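Local coordinates for putative exotoxin (superantigen) (Streptococcus pyogenes, PDB 1TY0), which acts as a streptococcal superantigen, a secreted toxin that binds the T-cell receptor and, as in its relatives, probably MHC class II as well, at residues Y18-V23 and F134-R139; V52-E57 and Y85-G90; K69-G74 and T92-S97. One frame throughout, in Å; residues are numbered along the deposited sequence.

Contact 1: residues Y18-V23 and F134-R139; sequences YEIIPV and FDFKIR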
ATOM      1  N   TYR A  18       4.961  -7.805   0.738  1.00 14.14           N
ATOM      2  CA  TYR A  18       5.751  -6.680   0.255  1.00 13.97           C
ATOM      3  C   TYR A  18       5.216  -5.905  -0.956  1.00 15.04           C
ATOM      4  O   TYR A  18       5.815  -4.917  -1.368  1.00 15.15           O
ATOM      5  CB  TYR A  18       7.195  -7.147   0.024  1.00 12.68           C
ATOM      6  CG  TYR A  18       7.967  -7.306   1.323  1.00 11.89           C
ATOM      7  CD1 TYR A  18       8.550  -6.205   1.945  1.00 11.40           C
ATOM      8  CD2 TYR A  18       8.081  -8.551   1.948  1.00 12.88           C
ATOM      9  CE1 TYR A  18       9.232  -6.330   3.162  1.00 12.18           C
ATOM     10  CE2 TYR A  18       8.761  -8.689   3.170  1.00 10.67           C
ATOM     11  CZ  TYR A  18       9.333  -7.572   3.767  1.00 12.52           C
ATOM     12  OH  TYR A  18      10.009  -7.696   4.964  1.00 11.84           O
ATOM     13  N   GLU A  19       4.106  -6.355  -1.536  1.00 14.77           N
ATOM     14  CA  GLU A  19       3.490  -5.633  -2.657  1.00 14.71           C
ATOM     15  C   GLU A  19       2.580  -4.640  -1.948  1.00 13.43           C
ATOM     16  O   GLU A  19       1.371  -4.828  -1.874  1.00 15.67           O
ATOM     17  CB  GLU A  19       2.660  -6.582  -3.525  1.00 20.11           C
ATOM     18  CG  GLU A  19       3.470  -7.318  -4.583  1.00 26.69           C
ATOM     19  CD  GLU A  19       3.862  -6.418  -5.737  1.00 31.03           C
ATOM     20  OE1 GLU A  19       2.954  -5.928  -6.447  1.00 34.10           O
ATOM     21  OE2 GLU A  19       5.075  -6.195  -5.935  1.00 35.02           O
ATOM     22  N   ILE A  20       3.182  -3.579  -1.427  1.00 13.82           N
ATOM     23  CA  ILE A  20       2.452  -2.595  -0.648  1.00 14.77           C
ATOM     24  C   ILE A  20       3.034  -1.189  -0.777  1.00 12.94           C
ATOM     25  O   ILE A  20       4.175  -1.011  -1.197  1.00 14.04           O
ATOM     26  CB  ILE A  20       2.491  -3.025   0.835  1.00 16.19           C
ATOM     27  CG1 ILE A  20       1.734  -2.041   1.722  1.00 20.33           C
ATOM     28  CG2 ILE A  20       3.935  -3.135   1.286  1.00 19.06           C
ATOM     29  CD1 ILE A  20       1.685  -2.486   3.168  1.00 24.53           C
ATOM     30  N   ILE A  21       2.229  -0.193  -0.423  1.00 12.11           N
ATOM     31  CA  ILE A  21       2.645   1.205  -0.463  1.00 11.50           C
ATOM     32  C   ILE A  21       3.059   1.566   0.962  1.00 10.00           C
ATOM     33  O   ILE A  21       2.279   1.403   1.895  1.00 12.81           O
ATOM     34  CB  ILE A  21       1.477   2.121  -0.891  1.00 12.67           C
ATOM     35  CG1 ILE A  21       1.187   1.919  -2.382  1.00 16.55           C
ATOM     36  CG2 ILE A  21       1.811   3.585  -0.598  1.00 15.00           C
ATOM     37  CD1 ILE A  21       2.290   2.407  -3.280  1.00 19.15           C
ATOM     38  N   PRO A  22       4.288   2.073   1.144  1.00 10.09           N
ATOM     39  CA  PRO A  22       4.740   2.428   2.493  1.00 10.42           C
ATOM     40  C   PRO A  22       4.246   3.757   3.038  1.00 10.95           C
ATOM     41  O   PRO A  22       3.821   4.634   2.287  1.00 11.93           O
ATOM     42  CB  PRO A  22       6.259   2.423   2.353  1.00 11.36           C
ATOM     43  CG  PRO A  22       6.446   2.960   0.962  1.00 14.59           C
ATOM     44  CD  PRO A  22       5.380   2.225   0.165  1.00 10.95           C
ATOM     45  N   VAL A  23       4.306   3.878   4.360  1.00 10.10           N
ATOM     46  CA  VAL A  23       3.955   5.113   5.050  1.00  9.08           C
ATOM     47  C   VAL A  23       5.277   5.864   4.974  1.00  8.84           C
ATOM     48  O   VAL A  23       6.258   5.468   5.605  1.00  8.83           O
ATOM     49  CB  VAL A  23       3.588   4.849   6.517  1.00  8.04           C
ATOM     50  CG1 VAL A  23       3.403   6.175   7.244  1.00  9.88           C
ATOM     51  CG2 VAL A  23       2.313   4.025   6.591  1.00 10.24           C
ATOM     52  N   PHE A 134      15.512   0.276   3.595  1.00 12.02           N
ATOM     53  CA  PHE A 134      16.433  -0.341   2.647  1.00 10.37           C
ATOM     54  C   PHE A 134      15.917  -1.720   2.228  1.00 11.91           C
ATOM     55  O   PHE A 134      15.908  -2.057   1.043  1.00 11.29           O
ATOM     56  CB  PHE A 134      17.817  -0.474   3.281  1.00 11.55           C
ATOM     57  CG  PHE A 134      18.912  -0.737   2.291  1.00 15.91           C
ATOM     58  CD1 PHE A 134      19.075  -2.001   1.737  1.00 16.96           C
ATOM     59  CD2 PHE A 134      19.768   0.285   1.894  1.00 16.62           C
ATOM     60  CE1 PHE A 134      20.075  -2.247   0.801  1.00 17.57           C
ATOM     61  CE2 PHE A 134      20.771   0.049   0.960  1.00 18.84           C
ATOM     62  CZ  PHE A 134      20.922  -1.221   0.413  1.00 17.53           C
ATOM     63  N   ASP A 135      15.473  -2.505   3.208  1.00 10.09           N
ATOM     64  CA  ASP A 135      14.969  -3.851   2.960  1.00 11.08           C
ATOM     65  C   ASP A 135      13.755  -3.830   2.034  1.00 10.29           C
ATOM     66  O   ASP A 135      13.692  -4.571   1.053  1.00 11.71           O
ATOM     67  CB  ASP A 135      14.627  -4.514   4.305  1.00 10.47           C
ATOM     68  CG  ASP A 135      14.308  -5.994   4.173  1.00 12.52           C
ATOM     69  OD1 ASP A 135      14.782  -6.632   3.212  1.00 13.57           O
ATOM     70  OD2 ASP A 135      13.598  -6.527   5.055  1.00 12.93           O
ATOM     71  N   PHE A 136      12.790  -2.973   2.339  1.00  8.80           N
ATOM     72  CA  PHE A 136      11.598  -2.866   1.506  1.00  9.08           C
ATOM     73  C   PHE A 136      11.949  -2.526   0.060  1.00  9.31           C
ATOM     74  O   PHE A 136      11.480  -3.179  -0.873  1.00 10.29           O
ATOM     75  CB  PHE A 136      10.660  -1.790   2.050  1.00  7.94           C
ATOM     76  CG  PHE A 136       9.573  -1.401   1.090  1.00  9.83           C
ATOM     77  CD1 PHE A 136       8.492  -2.248   0.856  1.00 12.30           C
ATOM     78  CD2 PHE A 136       9.656  -0.202   0.386  1.00 10.81           C
ATOM     79  CE1 PHE A 136       7.504  -1.903  -0.073  1.00 13.67           C
ATOM     80  CE2 PHE A 136       8.678   0.148  -0.540  1.00 13.79           C
ATOM     81  CZ  PHE A 136       7.601  -0.703  -0.771  1.00 12.30           C
ATOM     82  N   LYS A 137      12.778  -1.505  -0.124  1.00 10.11           N
ATOM     83  CA  LYS A 137      13.143  -1.082  -1.469  1.00  9.92           C
ATOM     84  C   LYS A 137      13.921  -2.132  -2.243  1.00 11.32           C
ATOM     85  O   LYS A 137      13.645  -2.359  -3.417  1.00 11.32           O
ATOM     86  CB  LYS A 137      13.918   0.235  -1.415  1.00  9.55           C
ATOM     87  CG  LYS A 137      13.048   1.390  -0.934  1.00 10.00           C
ATOM     88  CD  LYS A 137      13.768   2.736  -0.952  1.00 11.20           C
ATOM     89  CE  LYS A 137      12.763   3.848  -0.659  1.00 10.44           C
ATOM     90  NZ  LYS A 137      13.393   5.190  -0.518  1.00 10.72           N
ATOM     91  N   ILE A 138      14.875  -2.784  -1.588  1.00 10.08           N
ATOM     92  CA  ILE A 138      15.653  -3.814  -2.264  1.00 15.35           C
ATOM     93  C   ILE A 138      14.783  -5.026  -2.596  1.00 13.53           C
ATOM     94  O   ILE A 138      14.917  -5.609  -3.669  1.00 13.35           O
ATOM     95  CB  ILE A 138      16.871  -4.259  -1.424  1.00 18.09           C
ATOM     96  CG1 ILE A 138      17.704  -5.271  -2.217  1.00 24.47           C
ATOM     97  CG2 ILE A 138      16.413  -4.862  -0.116  1.00 22.75           C
ATOM     98  CD1 ILE A 138      19.044  -5.575  -1.586  1.00 27.16           C
ATOM     99  N   ARG A 139      13.883  -5.411  -1.697  1.00 13.56           N
ATOM    100  CA  ARG A 139      13.020  -6.553  -2.007  1.00 12.24           C
ATOM    101  C   ARG A 139      12.139  -6.221  -3.203  1.00 13.19           C
ATOM    102  O   ARG A 139      11.949  -7.049  -4.096  1.00 12.97           O
ATOM    103  CB  ARG A 139      12.147  -6.938  -0.809  1.00 11.72           C
ATOM    104  CG  ARG A 139      12.940  -7.566   0.320  1.00 12.38           C
ATOM    105  CD  ARG A 139      12.043  -8.206   1.362  1.00 11.22           C
ATOM    106  NE  ARG A 139      12.774  -8.398   2.610  1.00 12.08           N
ATOM    107  CZ  ARG A 139      12.624  -9.435   3.426  1.00 12.77           C
ATOM    108  NH1 ARG A 139      11.769 -10.408   3.135  1.00 13.84           N
ATOM    109  NH2 ARG A 139      13.324  -9.484   4.548  1.00 14.35           N
TER
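In the two-domain superantigen fold, this contact packs the OB-fold part of the chain on the helix of the C-terminal beta-grasp domain: residues 134-139 belong to that long helix, 131-146, and residues 18-23 lead from the end of helix 5-18 into strand 23-26, the first of the OB-fold barrel. The bump is the Phe136 ring; the hollow that takes it is lined by Tyr18, Ile20 and Pro22. With CG anti to its backbone N, Phe136 reaches out from the helix, and its tip CZ lies 3.8 Å from Pro22 CD. Carbonyl Ile20 O meets the rim of the ring near its plane, 3.5 Å from CZ. Ile20 CG2 packs against Phe136 CE1 at 4.0 Å, while the Tyr18 and Phe136 rings slide past each other, 4.1 Å between their CD1 atoms. Leu75 also touches Phe136 and Pro22.

The second fit is flatter: Tyr18 offers the face of its ring and Arg139 lies across it. Arg139 CD sits 3.7 Å from the centroid of the Tyr18 ring and only 11° off its normal, a CH-pi contact. Extended from CG to NE, the arginine carries its guanidinium on toward Tyr18 OH, which lies over one face of that group; the two planes are 20° apart. Tyr18 OH itself is hydrogen-bonded to Tyr190 and Lys189, and Tyr190 also binds Asp135 OD2. Asp176 forms a salt bridge with Arg139 NH1. One turn back along the helix, Asp135 OD1 receives Arg139 NE at 2.7 Å in a nearly straight bond (171°) lying close to the guanidinium plane.

Contact 2: residues V52-E57 and Y85-G90; sequences VDSEVE and YYIYGG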
ATOM      1  N   VAL A  52       0.724   8.745  13.284  1.00  7.67           N
ATOM      2  CA  VAL A  52       1.344   7.466  12.996  1.00  9.24           C
ATOM      3  C   VAL A  52       1.779   6.876  14.325  1.00  8.03           C
ATOM      4  O   VAL A  52       2.420   7.553  15.131  1.00  9.52           O
ATOM      5  CB  VAL A  52       2.583   7.622  12.097  1.00  7.82           C
ATOM      6  CG1 VAL A  52       3.308   6.273  11.954  1.00  7.27           C
ATOM      7  CG2 VAL A  52       2.167   8.141  10.726  1.00  9.63           C
ATOM      8  N   ASP A  53       1.394   5.629  14.563  1.00  8.12           N
ATOM      9  CA  ASP A  53       1.794   4.927  15.772  1.00  9.82           C
ATOM     10  C   ASP A  53       2.856   3.919  15.380  1.00  8.91           C
ATOM     11  O   ASP A  53       2.566   2.938  14.701  1.00  8.29           O
ATOM     12  CB  ASP A  53       0.626   4.176  16.412  1.00 11.36           C
ATOM     13  CG  ASP A  53       1.099   3.144  17.426  1.00 13.73           C
ATOM     14  OD1 ASP A  53       2.101   3.419  18.124  1.00 12.04           O
ATOM     15  OD2 ASP A  53       0.479   2.063  17.524  1.00 19.11           O
ATOM     16  N   SER A  54       4.091   4.173  15.795  1.00  8.11           N
ATOM     17  CA  SER A  54       5.182   3.259  15.496  1.00  9.90           C
ATOM     18  C   SER A  54       5.483   2.451  16.749  1.00  8.83           C
ATOM     19  O   SER A  54       5.915   3.001  17.755  1.00 10.44           O
ATOM     20  CB  SER A  54       6.438   4.027  15.081  1.00  9.34           C
ATOM     21  OG  SER A  54       7.521   3.124  14.925  1.00 12.15           O
ATOM     22  N   GLU A  55       5.255   1.147  16.682  1.00 10.24           N
ATOM     23  CA  GLU A  55       5.508   0.272  17.821  1.00 10.61           C
ATOM     24  C   GLU A  55       6.907  -0.322  17.695  1.00 11.74           C
ATOM     25  O   GLU A  55       7.286  -0.816  16.633  1.00 11.69           O
ATOM     26  CB  GLU A  55       4.461  -0.835  17.859  1.00 11.78           C
ATOM     27  CG  GLU A  55       4.560  -1.746  19.069  1.00 14.10           C
ATOM     28  CD  GLU A  55       3.514  -2.840  19.042  1.00 16.98           C
ATOM     29  OE1 GLU A  55       2.307  -2.508  19.049  1.00 15.74           O
ATOM     30  OE2 GLU A  55       3.898  -4.031  19.010  1.00 17.95           O
ATOM     31  N   VAL A  56       7.671  -0.273  18.781  1.00 11.02           N
ATOM     32  CA  VAL A  56       9.032  -0.791  18.757  1.00 12.47           C
ATOM     33  C   VAL A  56       9.401  -1.639  19.967  1.00 14.78           C
ATOM     34  O   VAL A  56       8.615  -1.803  20.904  1.00 14.48           O
ATOM     35  CB  VAL A  56      10.062   0.359  18.645  1.00 11.19           C
ATOM     36  CG1 VAL A  56       9.930   1.055  17.289  1.00 11.28           C
ATOM     37  CG2 VAL A  56       9.846   1.370  19.770  1.00 11.79           C
ATOM     38  N   GLU A  57      10.609  -2.188  19.919  1.00 15.32           N
ATOM     39  CA  GLU A  57      11.131  -3.003  21.004  1.00 17.87           C
ATOM     40  C   GLU A  57      11.546  -2.093  22.152  1.00 17.29           C
ATOM     41  O   GLU A  57      11.585  -0.871  22.004  1.00 16.15           O
ATOM     42  CB  GLU A  57      12.323  -3.832  20.508  1.00 19.44           C
ATOM     43  CG  GLU A  57      11.911  -5.095  19.763  1.00 22.84           C
ATOM     44  CD  GLU A  57      13.075  -5.799  19.079  1.00 27.50           C
ATOM     45  OE1 GLU A  57      14.222  -5.688  19.563  1.00 28.34           O
ATOM     46  OE2 GLU A  57      12.834  -6.480  18.057  1.00 30.21           O
ATOM     47  N   TYR A  85      -1.901   5.575  11.167  1.00  8.48           N
ATOM     48  CA  TYR A  85      -1.206   4.516  10.444  1.00  8.20           C
ATOM     49  C   TYR A  85      -0.470   3.693  11.506  1.00  7.94           C
ATOM     50  O   TYR A  85       0.135   4.254  12.420  1.00  9.09           O
ATOM     51  CB  TYR A  85      -0.180   5.082   9.459  1.00  8.41           C
ATOM     52  CG  TYR A  85      -0.771   5.633   8.183  1.00  9.62           C
ATOM     53  CD1 TYR A  85      -1.607   4.855   7.385  1.00 12.62           C
ATOM     54  CD2 TYR A  85      -0.472   6.925   7.764  1.00 11.60           C
ATOM     55  CE1 TYR A  85      -2.133   5.356   6.192  1.00 13.79           C
ATOM     56  CE2 TYR A  85      -0.989   7.437   6.578  1.00 12.20           C
ATOM     57  CZ  TYR A  85      -1.814   6.649   5.796  1.00 12.79           C
ATOM     58  OH  TYR A  85      -2.295   7.155   4.613  1.00 13.59           O
ATOM     59  N   TYR A  86      -0.513   2.373  11.374  1.00  7.57           N
ATOM     60  CA  TYR A  86       0.153   1.488  12.330  1.00  7.08           C
ATOM     61  C   TYR A  86       1.328   0.790  11.661  1.00  7.16           C
ATOM     62  O   TYR A  86       1.159   0.041  10.697  1.00  8.86           O
ATOM     63  CB  TYR A  86      -0.846   0.468  12.880  1.00  8.56           C
ATOM     64  CG  TYR A  86      -1.916   1.130  13.709  1.00  7.75           C
ATOM     65  CD1 TYR A  86      -1.628   1.601  14.989  1.00 11.80           C
ATOM     66  CD2 TYR A  86      -3.192   1.366  13.191  1.00 12.57           C
ATOM     67  CE1 TYR A  86      -2.573   2.294  15.736  1.00 15.31           C
ATOM     68  CE2 TYR A  86      -4.153   2.067  13.938  1.00 12.86           C
ATOM     69  CZ  TYR A  86      -3.830   2.525  15.206  1.00 14.53           C
ATOM     70  OH  TYR A  86      -4.745   3.229  15.953  1.00 17.86           O
ATOM     71  N   ILE A  87       2.528   1.065  12.171  1.00  7.44           N
ATOM     72  CA  ILE A  87       3.755   0.485  11.623  1.00  7.13           C
ATOM     73  C   ILE A  87       4.669   0.029  12.757  1.00  7.67           C
ATOM     74  O   ILE A  87       4.428   0.350  13.921  1.00  7.96           O
ATOM     75  CB  ILE A  87       4.543   1.524  10.780  1.00  7.60           C
ATOM     76  CG1 ILE A  87       4.947   2.713  11.661  1.00  7.77           C
ATOM     77  CG2 ILE A  87       3.682   2.009   9.602  1.00  8.79           C
ATOM     78  CD1 ILE A  87       5.870   3.715  10.973  1.00  9.38           C
ATOM     79  N   TYR A  88       5.706  -0.729  12.410  1.00  7.57           N
ATOM     80  CA  TYR A  88       6.694  -1.178  13.393  1.00  7.95           C
ATOM     81  C   TYR A  88       7.972  -0.429  13.042  1.00  6.90           C
ATOM     82  O   TYR A  88       8.411  -0.463  11.890  1.00  8.60           O
ATOM     83  CB  TYR A  88       6.950  -2.684  13.275  1.00  7.88           C
ATOM     84  CG  TYR A  88       5.784  -3.558  13.654  1.00  9.09           C
ATOM     85  CD1 TYR A  88       5.162  -3.427  14.898  1.00  8.92           C
ATOM     86  CD2 TYR A  88       5.328  -4.552  12.789  1.00 10.04           C
ATOM     87  CE1 TYR A  88       4.116  -4.273  15.272  1.00 12.72           C
ATOM     88  CE2 TYR A  88       4.287  -5.403  13.155  1.00 11.34           C
ATOM     89  CZ  TYR A  88       3.687  -5.258  14.396  1.00 13.27           C
ATOM     90  OH  TYR A  88       2.656  -6.106  14.764  1.00 13.76           O
ATOM     91  N   GLY A  89       8.568   0.251  14.018  1.00  7.83           N
ATOM     92  CA  GLY A  89       9.790   0.996  13.754  1.00  7.47           C
ATOM     93  C   GLY A  89       9.657   2.017  12.630  1.00 10.25           C
ATOM     94  O   GLY A  89       8.641   2.714  12.530  1.00  9.47           O
ATOM     95  N   GLY A  90      10.691   2.101  11.791  1.00  9.08           N
ATOM     96  CA  GLY A  90      10.704   3.029  10.669  1.00 10.45           C
ATOM     97  C   GLY A  90      10.911   4.488  11.046  1.00 11.17           C
ATOM     98  O   GLY A  90      10.699   5.380  10.231  1.00 11.21           O
TER
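Tyr85 O is gripped twice: Asp53 N donates to it at 2.8 Å, placed almost along the C=O axis (177°), and Val52 CA adds a CA-H...O contact at 3.5 Å. This is the start of the parallel pairing of strands 51-55 and 84-93, the third and fifth strands of the OB-fold barrel, which closes the barrel; the two short segments run 22° apart. The hydrogen bonds then alternate as parallel strands require. Ile87 N reaches Asp53 O at 3.1 Å, Glu55 N reaches Ile87 O at 3.0 Å, and Gly89 N reaches Glu55 O at 3.1 Å, the last from above the carbonyl plane.

Val52, Ser54, Tyr85 and Ile87 share one face of the sheet. There Ile87 holds CG1 in the crowded position between its backbone N and carbonyl carbon, which carries CD1 to 3.8 Å from Val52 CG1; Val23 packs on Ile87 from strand 23-26. The other face bears Asp53, Glu55, Tyr86 and Tyr88. Glu55 runs extended alongside Tyr88, pointing the same way, and its OE2 is in a salt bridge with Lys191, while Tyr88 OH is bound by Ser184 and Lys188. Asp53 sets its carboxylate nearly perpendicular (83°) to the Tyr86 ring, with OD2 at the ring edge, 3.3 Å from CD1. Because Asp53 OD1 lies close to Asp37 OD2, one of these acids may have a raised pKa.

Past the regular pairing, where Gly89 adopts positive phi, Ser54 OG, anti to its own backbone N, donates to Gly89 O at 2.7 Å from above the carbonyl plane.

Contact 3: residues K69-G74 and T92-S97; sequences KVNIFG and TPSVNS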
ATOM      1  N   LYS A  69      11.945  16.245  15.708  1.00 14.42           N
ATOM      2  CA  LYS A  69      11.450  15.997  14.361  1.00 15.32           C
ATOM      3  C   LYS A  69      12.031  14.681  13.868  1.00 14.87           C
ATOM      4  O   LYS A  69      13.215  14.397  14.066  1.00 13.60           O
ATOM      5  CB  LYS A  69      11.858  17.131  13.415  1.00 17.23           C
ATOM      6  CG  LYS A  69      11.216  18.472  13.734  1.00 19.95           C
ATOM      7  CD  LYS A  69       9.701  18.391  13.639  1.00 22.01           C
ATOM      8  CE  LYS A  69       9.050  19.733  13.961  1.00 24.89           C
ATOM      9  NZ  LYS A  69       9.324  20.167  15.357  1.00 29.82           N
ATOM     10  N   VAL A  70      11.193  13.868  13.238  1.00 12.98           N
ATOM     11  CA  VAL A  70      11.643  12.583  12.728  1.00 11.87           C
ATOM     12  C   VAL A  70      11.084  12.287  11.351  1.00 11.01           C
ATOM     13  O   VAL A  70      10.135  12.928  10.895  1.00 12.29           O
ATOM     14  CB  VAL A  70      11.216  11.421  13.659  1.00 13.45           C
ATOM     15  CG1 VAL A  70      11.878  11.565  15.024  1.00 11.88           C
ATOM     16  CG2 VAL A  70       9.702  11.400  13.805  1.00 12.59           C
ATOM     17  N   ASN A  71      11.705  11.318  10.687  1.00 11.79           N
ATOM     18  CA  ASN A  71      11.248  10.864   9.386  1.00 10.70           C
ATOM     19  C   ASN A  71      10.635   9.498   9.599  1.00 10.58           C
ATOM     20  O   ASN A  71      11.063   8.737  10.475  1.00 10.85           O
ATOM     21  CB  ASN A  71      12.407  10.758   8.403  1.00 11.93           C
ATOM     22  CG  ASN A  71      12.984  12.111   8.057  1.00 12.28           C
ATOM     23  OD1 ASN A  71      12.250  13.087   7.947  1.00 14.11           O
ATOM     24  ND2 ASN A  71      14.300  12.173   7.874  1.00 16.18           N
ATOM     25  N   ILE A  72       9.632   9.188   8.790  1.00 10.60           N
ATOM     26  CA  ILE A  72       8.941   7.921   8.896  1.00  8.88           C
ATOM     27  C   ILE A  72       8.969   7.164   7.582  1.00  7.78           C
ATOM     28  O   ILE A  72       8.667   7.724   6.527  1.00  9.16           O
ATOM     29  CB  ILE A  72       7.451   8.123   9.246  1.00 10.55           C
ATOM     30  CG1 ILE A  72       7.316   8.859  10.577  1.00 12.94           C
ATOM     31  CG2 ILE A  72       6.735   6.766   9.278  1.00 10.01           C
ATOM     32  CD1 ILE A  72       5.890   9.292  10.883  1.00 14.63           C
ATOM     33  N   PHE A  73       9.355   5.899   7.653  1.00  7.41           N
ATOM     34  CA  PHE A  73       9.312   5.027   6.484  1.00  8.66           C
ATOM     35  C   PHE A  73       9.004   3.663   7.062  1.00 10.19           C
ATOM     36  O   PHE A  73       9.904   2.932   7.492  1.00 11.39           O
ATOM     37  CB  PHE A  73      10.626   4.963   5.711  1.00  9.48           C
ATOM     38  CG  PHE A  73      10.466   4.353   4.344  1.00  9.03           C
ATOM     39  CD1 PHE A  73      10.317   2.978   4.198  1.00 10.45           C
ATOM     40  CD2 PHE A  73      10.375   5.159   3.214  1.00 10.56           C
ATOM     41  CE1 PHE A  73      10.073   2.416   2.945  1.00 10.65           C
ATOM     42  CE2 PHE A  73      10.132   4.603   1.955  1.00 11.28           C
ATOM     43  CZ  PHE A  73       9.980   3.228   1.825  1.00 13.82           C
ATOM     44  N   GLY A  74       7.720   3.333   7.088  1.00  9.04           N
ATOM     45  CA  GLY A  74       7.309   2.061   7.647  1.00  9.75           C
ATOM     46  C   GLY A  74       6.231   1.393   6.832  1.00  7.88           C
ATOM     47  O   GLY A  74       5.459   2.056   6.133  1.00  9.45           O
ATOM     48  N   THR A  92      13.356   7.618  12.225  1.00  9.63           N
ATOM     49  CA  THR A  92      14.719   8.138  12.278  1.00 10.96           C
ATOM     50  C   THR A  92      14.731   9.633  12.554  1.00 12.50           C
ATOM     51  O   THR A  92      13.773  10.348  12.264  1.00 11.31           O
ATOM     52  CB  THR A  92      15.476   7.920  10.944  1.00  9.97           C
ATOM     53  OG1 THR A  92      14.702   8.460   9.860  1.00 13.39           O
ATOM     54  CG2 THR A  92      15.742   6.441  10.714  1.00 11.59           C
ATOM     55  N   PRO A  93      15.833  10.130  13.125  1.00 14.21           N
ATOM     56  CA  PRO A  93      15.921  11.560  13.414  1.00 15.22           C
ATOM     57  C   PRO A  93      15.984  12.324  12.099  1.00 16.15           C
ATOM     58  O   PRO A  93      16.675  11.901  11.169  1.00 16.59           O
ATOM     59  CB  PRO A  93      17.235  11.677  14.188  1.00 14.32           C
ATOM     60  CG  PRO A  93      17.403  10.327  14.808  1.00 16.94           C
ATOM     61  CD  PRO A  93      16.973   9.401  13.703  1.00 14.93           C
ATOM     62  N   SER A  94      15.248  13.426  12.004  1.00 16.59           N
ATOM     63  CA  SER A  94      15.282  14.257  10.805  1.00 20.62           C
ATOM     64  C   SER A  94      16.322  15.316  11.149  1.00 22.63           C
ATOM     65  O   SER A  94      16.077  16.169  12.001  1.00 23.37           O
ATOM     66  CB  SER A  94      13.925  14.919  10.561  1.00 20.85           C
ATOM     67  OG  SER A  94      13.957  15.709   9.384  1.00 20.68           O
ATOM     68  N   VAL A  95      17.481  15.263  10.498  1.00 24.75           N
ATOM     69  CA  VAL A  95      18.552  16.207  10.807  1.00 26.19           C
ATOM     70  C   VAL A  95      18.883  17.251   9.745  1.00 27.11           C
ATOM     71  O   VAL A  95      19.770  18.083   9.946  1.00 27.36           O
ATOM     72  CB  VAL A  95      19.848  15.451  11.173  1.00 27.37           C
ATOM     73  CG1 VAL A  95      19.606  14.584  12.397  1.00 28.09           C
ATOM     74  CG2 VAL A  95      20.303  14.591   9.999  1.00 27.00           C
ATOM     75  N   ASN A  96      18.185  17.212   8.616  1.00 27.41           N
ATOM     76  CA  ASN A  96      18.426  18.193   7.567  1.00 28.58           C
ATOM     77  C   ASN A  96      17.296  18.238   6.552  1.00 29.06           C
ATOM     78  O   ASN A  96      16.179  17.810   6.844  1.00 28.98           O
ATOM     79  CB  ASN A  96      19.776  17.936   6.874  1.00 28.41           C
ATOM     80  CG  ASN A  96      19.847  16.587   6.176  1.00 29.06           C
ATOM     81  OD1 ASN A  96      20.895  16.216   5.641  1.00 28.85           O
ATOM     82  ND2 ASN A  96      18.742  15.852   6.172  1.00 25.68           N
ATOM     83  N   SER A  97      17.586  18.764   5.367  1.00 29.80           N
ATOM     84  CA  SER A  97      16.586  18.891   4.312  1.00 31.79           C
ATOM     85  C   SER A  97      16.115  17.553   3.751  1.00 32.17           C
ATOM     86  O   SER A  97      15.225  17.513   2.898  1.00 32.25           O
ATOM     87  CB  SER A  97      17.133  19.761   3.176  1.00 31.40           C
ATOM     88  OG  SER A  97      18.327  19.213   2.647  1.00 34.18           O
TER
HETATM   89  O   HOH W   1      15.751  15.193  15.103  1.00 28.24           O
HETATM   90  O   HOH W   2      12.776   6.752   8.714  1.00 11.86           O
HETATM   91  O   HOH W   3      16.295  10.274   8.851  1.00 18.12           O
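Three backbone hydrogen bonds tie the segments. Asn71 and Thr92 form a reciprocal pair: Asn71 N donates to Thr92 O at 2.8 Å and Thr92 N to Asn71 O at 3.1 Å, both acceptors being met in the carbonyl plane. Further along, Ser94 N donates to Lys69 O at 3.1 Å from 38° out of the carbonyl plane, unlike the two in-plane bonds. Between these bonds Val70 faces Pro93 as a non-hydrogen-bonded pair, a position where this pairing asks for no N-H from the proline.

The register is that of an antiparallel hairpin, strands 69-74 and 84-93, the fourth and fifth strands of the OB-fold barrel.

Water makes up the second group. One molecule accepts from Thr92 OG1 at 2.6 Å and from Asn71 ND2 at 2.9 Å and donates to Pro93 O, a three-way bridge. Another donates to Thr92 OG1 at 2.8 Å and weakly to Asn71 O, and a third joins Lys69 O to Ser94 O.

Side chains make the third group. Val70 CB comes 3.1 Å from Thr92 O, a tight approach. Ser94 CB comes to 3.6 Å from Asn71 OD1, and the two residues share an outside partner, Asn98, whose OD1 accepts from Asn71 ND2 and whose ND2 bonds Ser94 OG; Asn71 OD1 is taken by the backbone N of Asn27.

Overall arrangement
Contacts 2 and 3 use opposite ends of strand 84-93: it pairs parallel with 51-55 in the first and antiparallel with 69-74 in the second. Their centres lie about 14 Å apart, and Ile72 joins them inside the barrel, its CG2 3.6 Å from Ile87 CD1. Contact 1, whose centre is about 15 Å from that of contact 2 and 17 Å from that of contact 3, attaches the barrel to the long helix. Phe73 bridges it to contact 3, with CE1 3.7 Å from Phe136 CD2, and Val23 packs on Tyr85 of contact 2. All three lie away from the residues known to bind zinc in this protein, His169, His203 and Asp205; contacts 1 and 2 also touch the second subunit.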